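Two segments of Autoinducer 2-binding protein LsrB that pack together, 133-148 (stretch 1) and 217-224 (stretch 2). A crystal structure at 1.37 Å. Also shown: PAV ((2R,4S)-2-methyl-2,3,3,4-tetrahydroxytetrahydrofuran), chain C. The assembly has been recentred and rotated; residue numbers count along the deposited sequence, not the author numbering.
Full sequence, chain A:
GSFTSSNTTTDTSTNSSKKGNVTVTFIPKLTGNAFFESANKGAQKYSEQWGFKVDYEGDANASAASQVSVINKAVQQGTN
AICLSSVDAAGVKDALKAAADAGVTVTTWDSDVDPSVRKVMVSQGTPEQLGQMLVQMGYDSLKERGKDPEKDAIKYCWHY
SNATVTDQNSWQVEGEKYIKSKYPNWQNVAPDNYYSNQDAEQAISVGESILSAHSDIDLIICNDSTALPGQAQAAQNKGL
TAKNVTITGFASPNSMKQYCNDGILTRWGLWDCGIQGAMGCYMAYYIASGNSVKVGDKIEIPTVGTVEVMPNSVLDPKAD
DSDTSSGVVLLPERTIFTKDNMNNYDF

Stretch 1 133-148: MLVQMGYDSLKERGKD
Stretch 2 217-224: IDLIICND

How are the two backbones laid against each other? Stretch 1 is helical from Met133 through Glu144, continuing a helix that begins earlier in the chain, with regular backbone bonds such as Leu142 N to Gly138 O at 2.9 Å. Arg145 is the first residue to leave helical angles (phi/psi -96/12); Gly146 follows at 97/9, where a CB would jam against the preceding carbonyl O, and Lys147 N turns back to Leu142 O at 3.1 Å. Stretch 2 is an extended strand from Leu219 to Cys222, with loop or turn on either side. The helix and strand axes come within 9.3 Å and run roughly antiparallel, at 147°, so walking forward along stretch 2 means walking backward along stretch 1. The register is set by Gly138 CA to Leu219 CA at 6.8 Å and Leu134 CA to Ile221 CA at 7.0 Å.

What does Asp218 offer the end of the helix? It lies just before the strand, at phi/psi -98/-33, with its CB toward stretch 1 and chi1 m (-70°), and it presents both backbone and side-chain oxygens. Arg145, with chi1 p and chi2 and chi3 both t, extends its guanidinium so that NH2 donates to Asp218 O at 3.0 Å and to Asp218 OD1 at 3.1 Å, each with an N-H...acceptor angle of 153°. The second bond is also a salt bridge, so charge attraction reinforces it, while Asp218 O lies at the guanidinium edge, near its plane. Lys147, curled through three successive m rotamers before a t at chi4, adds a long salt bridge from NZ to Asp218 OD1 at 3.8 Å. Beside these charges, Leu142 CD2 makes an apolar approach to Asp218 CB at 4.1 Å.

Why can Leu219 come so near the helix? Its CB points toward stretch 1, with chi1 t and chi2 p, and it faces a glycine: Leu219 CD1 sits 3.8 Å from Gly138 CA. A CB built on Gly138 would lie only 3.0 Å from Leu219 CD1, a clash, so the bare backbone makes room for the methyl. Leu219 CD2 meets Leu142 CD1 at 4.2 Å, Leu142 being m, t.

How does the contact continue along the strand? Ile220, at phi/psi -123/117, is out of reach, as the alternation of an extended chain leads one to expect, and Ile221 turns its CB toward the helix again. Ile221 is m, t, and its CG2 packs 3.9 Å from Leu134 CB, an apolar pairing one helical turn before Gly138. Cys222 points away. Asn223, with CB directed sideways and chi1 p (50°), brings that CB to 3.7 Å from Leu134 CD1; Leu134, which is m, t, touches both Ile221 and Asn223. Beyond the helix contact the chain reaches the bound ligand, with Asn223 O 3.6 Å from PAV O2 and Asp224 CA 3.5 Å from PAV O5.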

# COMPACT_ATOMS: atom_id res chain seq x y z
N MET A 133 9.07 -8.61 4.47
CA MET A 133 8.87 -9.12 3.12
C MET A 133 9.70 -8.33 2.12
O MET A 133 10.35 -8.93 1.24
CB MET A 133 7.39 -9.03 2.76
CG MET A 133 7.07 -9.51 1.36
SD MET A 133 5.30 -9.19 1.11
CE MET A 133 5.12 -9.74 -0.60
N LEU A 134 9.70 -6.99 2.22
CA LEU A 134 10.50 -6.17 1.31
C LEU A 134 11.97 -6.52 1.38
O LEU A 134 12.63 -6.74 0.35
CB LEU A 134 10.28 -4.69 1.62
CG LEU A 134 8.88 -4.21 1.19
CD1 LEU A 134 8.57 -2.98 2.01
CD2 LEU A 134 8.83 -3.86 -0.30
N VAL A 135 12.51 -6.60 2.60
CA VAL A 135 13.92 -6.91 2.77
C VAL A 135 14.24 -8.31 2.26
O VAL A 135 15.27 -8.52 1.61
CB VAL A 135 14.33 -6.73 4.25
CG1 VAL A 135 15.77 -7.16 4.43
CG2 VAL A 135 14.10 -5.28 4.69
N GLN A 136 13.35 -9.28 2.52
CA GLN A 136 13.60 -10.66 2.09
C GLN A 136 13.60 -10.78 0.57
O GLN A 136 14.41 -11.52 0.00
CB GLN A 136 12.56 -11.60 2.69
CG GLN A 136 12.82 -13.05 2.32
CD GLN A 136 14.07 -13.59 3.00
OE1 GLN A 136 14.26 -13.42 4.21
NE2 GLN A 136 14.94 -14.23 2.22
N MET A 137 12.69 -10.07 -0.11
CA MET A 137 12.73 -10.09 -1.57
C MET A 137 14.03 -9.51 -2.07
O MET A 137 14.63 -10.05 -3.01
CB MET A 137 11.57 -9.27 -2.13
CG MET A 137 10.20 -9.91 -1.92
SD MET A 137 8.86 -9.13 -2.84
CE MET A 137 8.85 -7.51 -2.13
N GLY A 138 14.49 -8.42 -1.45
CA GLY A 138 15.77 -7.84 -1.84
C GLY A 138 16.92 -8.80 -1.61
O GLY A 138 17.77 -8.97 -2.48
N TYR A 139 16.95 -9.44 -0.43
CA TYR A 139 17.98 -10.43 -0.12
C TYR A 139 18.01 -11.52 -1.19
O TYR A 139 19.07 -11.87 -1.73
CB TYR A 139 17.66 -11.02 1.25
CG TYR A 139 18.66 -12.09 1.69
CD1 TYR A 139 18.56 -13.40 1.22
CD2 TYR A 139 19.68 -11.79 2.58
CE1 TYR A 139 19.47 -14.39 1.60
CE2 TYR A 139 20.59 -12.77 2.98
CZ TYR A 139 20.48 -14.06 2.49
OH TYR A 139 21.39 -15.04 2.88
N ASP A 140 16.84 -12.09 -1.51
CA ASP A 140 16.81 -13.18 -2.47
C ASP A 140 17.31 -12.75 -3.85
O ASP A 140 18.08 -13.48 -4.51
CB ASP A 140 15.40 -13.75 -2.56
CG ASP A 140 15.01 -14.50 -1.30
OD1 ASP A 140 15.90 -14.91 -0.53
OD2 ASP A 140 13.82 -14.72 -1.07
N SER A 141 16.91 -11.57 -4.30
CA SER A 141 17.36 -11.10 -5.61
C SER A 141 18.84 -10.79 -5.60
O SER A 141 19.53 -11.01 -6.61
CB SER A 141 16.53 -9.90 -6.06
OG SER A 141 15.20 -10.31 -6.33
N LEU A 142 19.36 -10.24 -4.50
CA LEU A 142 20.80 -9.98 -4.39
C LEU A 142 21.60 -11.27 -4.50
O LEU A 142 22.59 -11.34 -5.24
CB LEU A 142 21.09 -9.29 -3.05
CG LEU A 142 20.72 -7.80 -2.97
CD1 LEU A 142 20.64 -7.36 -1.52
CD2 LEU A 142 21.69 -6.93 -3.77
N LYS A 143 21.16 -12.31 -3.79
CA LYS A 143 21.86 -13.58 -3.88
C LYS A 143 21.82 -14.14 -5.31
O LYS A 143 22.83 -14.66 -5.80
CB LYS A 143 21.27 -14.57 -2.87
CG LYS A 143 22.02 -15.88 -2.76
CD LYS A 143 21.55 -16.64 -1.53
CE LYS A 143 22.33 -17.92 -1.35
NZ LYS A 143 23.79 -17.63 -1.42
N GLU A 144 20.70 -13.94 -6.02
CA GLU A 144 20.57 -14.48 -7.37
C GLU A 144 21.42 -13.75 -8.39
O GLU A 144 21.71 -14.33 -9.45
CB GLU A 144 19.10 -14.48 -7.79
CG GLU A 144 18.34 -15.54 -7.00
CD GLU A 144 16.86 -15.32 -6.97
OE1 GLU A 144 16.37 -14.33 -7.54
OE2 GLU A 144 16.16 -16.16 -6.35
N ARG A 145 21.85 -12.52 -8.11
CA ARG A 145 22.78 -11.84 -9.01
C ARG A 145 24.23 -11.99 -8.56
O ARG A 145 25.11 -11.30 -9.08
CB ARG A 145 22.40 -10.38 -9.28
CG ARG A 145 22.58 -9.42 -8.11
CD ARG A 145 22.45 -7.97 -8.60
NE ARG A 145 22.56 -6.93 -7.56
CZ ARG A 145 23.69 -6.31 -7.23
NH1 ARG A 145 24.84 -6.65 -7.80
NH2 ARG A 145 23.69 -5.35 -6.30
N GLY A 146 24.50 -12.87 -7.61
CA GLY A 146 25.87 -13.23 -7.30
C GLY A 146 26.46 -12.50 -6.12
O GLY A 146 27.68 -12.60 -5.90
N LYS A 147 25.65 -11.74 -5.38
CA LYS A 147 26.12 -11.14 -4.14
C LYS A 147 25.95 -12.13 -2.99
O LYS A 147 25.28 -13.16 -3.09
CB LYS A 147 25.34 -9.84 -3.84
CG LYS A 147 25.37 -8.79 -4.98
CD LYS A 147 26.78 -8.20 -5.12
CE LYS A 147 27.08 -7.25 -3.96
NZ LYS A 147 28.46 -6.67 -4.06
N ASP A 148 26.56 -11.79 -1.86
CA ASP A 148 26.46 -12.55 -0.62
C ASP A 148 25.83 -11.61 0.41
O ASP A 148 26.53 -11.08 1.29
CB ASP A 148 27.85 -13.01 -0.17
CG ASP A 148 27.82 -13.86 1.10
OD1 ASP A 148 26.73 -14.23 1.56
OD2 ASP A 148 28.90 -14.17 1.63
N ILE A 217 25.10 1.67 -5.95
CA ILE A 217 24.10 1.13 -5.04
C ILE A 217 23.79 -0.32 -5.43
O ILE A 217 23.77 -0.68 -6.61
CB ILE A 217 22.86 2.04 -5.05
CG1 ILE A 217 21.98 1.78 -3.82
CG2 ILE A 217 22.09 1.92 -6.38
CD1 ILE A 217 20.96 2.90 -3.58
N ASP A 218 23.51 -1.15 -4.41
CA ASP A 218 23.21 -2.55 -4.66
C ASP A 218 21.72 -2.85 -4.68
O ASP A 218 21.29 -3.75 -5.41
CB ASP A 218 23.82 -3.44 -3.55
CG ASP A 218 25.33 -3.51 -3.63
OD1 ASP A 218 25.86 -3.93 -4.69
OD2 ASP A 218 25.97 -3.10 -2.63
N LEU A 219 20.94 -2.14 -3.88
CA LEU A 219 19.54 -2.48 -3.66
C LEU A 219 18.74 -1.20 -3.49
O LEU A 219 19.11 -0.33 -2.69
CB LEU A 219 19.44 -3.31 -2.35
CG LEU A 219 18.04 -3.55 -1.79
CD1 LEU A 219 17.21 -4.40 -2.77
CD2 LEU A 219 18.15 -4.17 -0.40
N ILE A 220 17.62 -1.10 -4.21
CA ILE A 220 16.69 0.02 -4.02
C ILE A 220 15.34 -0.58 -3.67
O ILE A 220 14.77 -1.33 -4.47
CB ILE A 220 16.57 0.91 -5.28
CG1 ILE A 220 17.97 1.32 -5.79
CG2 ILE A 220 15.69 2.16 -4.94
CD1 ILE A 220 17.93 2.05 -7.12
N ILE A 221 14.85 -0.28 -2.46
CA ILE A 221 13.59 -0.84 -1.98
C ILE A 221 12.51 0.19 -2.30
O ILE A 221 12.48 1.26 -1.70
CB ILE A 221 13.63 -1.13 -0.46
CG1 ILE A 221 14.80 -2.09 -0.11
CG2 ILE A 221 12.30 -1.73 -0.04
CD1 ILE A 221 14.99 -2.23 1.41
N CYS A 222 11.61 -0.17 -3.21
CA CYS A 222 10.60 0.75 -3.74
C CYS A 222 9.22 0.35 -3.22
O CYS A 222 8.43 -0.25 -3.97
CB CYS A 222 10.64 0.71 -5.26
SG CYS A 222 12.24 1.26 -5.90
N ASN A 223 8.93 0.67 -1.95
CA ASN A 223 7.68 0.28 -1.30
C ASN A 223 6.51 1.20 -1.65
O ASN A 223 5.84 1.74 -0.77
CB ASN A 223 7.87 0.20 0.23
CG ASN A 223 8.54 1.46 0.82
OD1 ASN A 223 9.54 1.95 0.28
ND2 ASN A 223 8.02 1.92 1.94
N ASP A 224 6.28 1.37 -2.95
CA ASP A 224 5.23 2.23 -3.48
C ASP A 224 4.99 1.84 -4.93
O ASP A 224 5.93 1.61 -5.69
CB ASP A 224 5.63 3.69 -3.37
CG ASP A 224 4.65 4.59 -4.13
OD1 ASP A 224 3.52 4.78 -3.62
OD2 ASP A 224 5.00 5.05 -5.24
O2 PAV C . 2.84 0.15 -1.86
C2 PAV C . 1.51 0.53 -2.28
C1 PAV C . 0.89 -0.48 -3.27
O5 PAV C . 1.76 1.76 -3.17
C5 PAV C . 0.61 2.49 -3.16
C4 PAV C . -0.32 1.89 -2.09
O4 PAV C . -0.90 2.93 -1.30
C3 PAV C . 0.64 0.97 -1.33
O3 PAV C . -0.06 -0.11 -0.77
O13 PAV C . 1.34 1.70 -0.34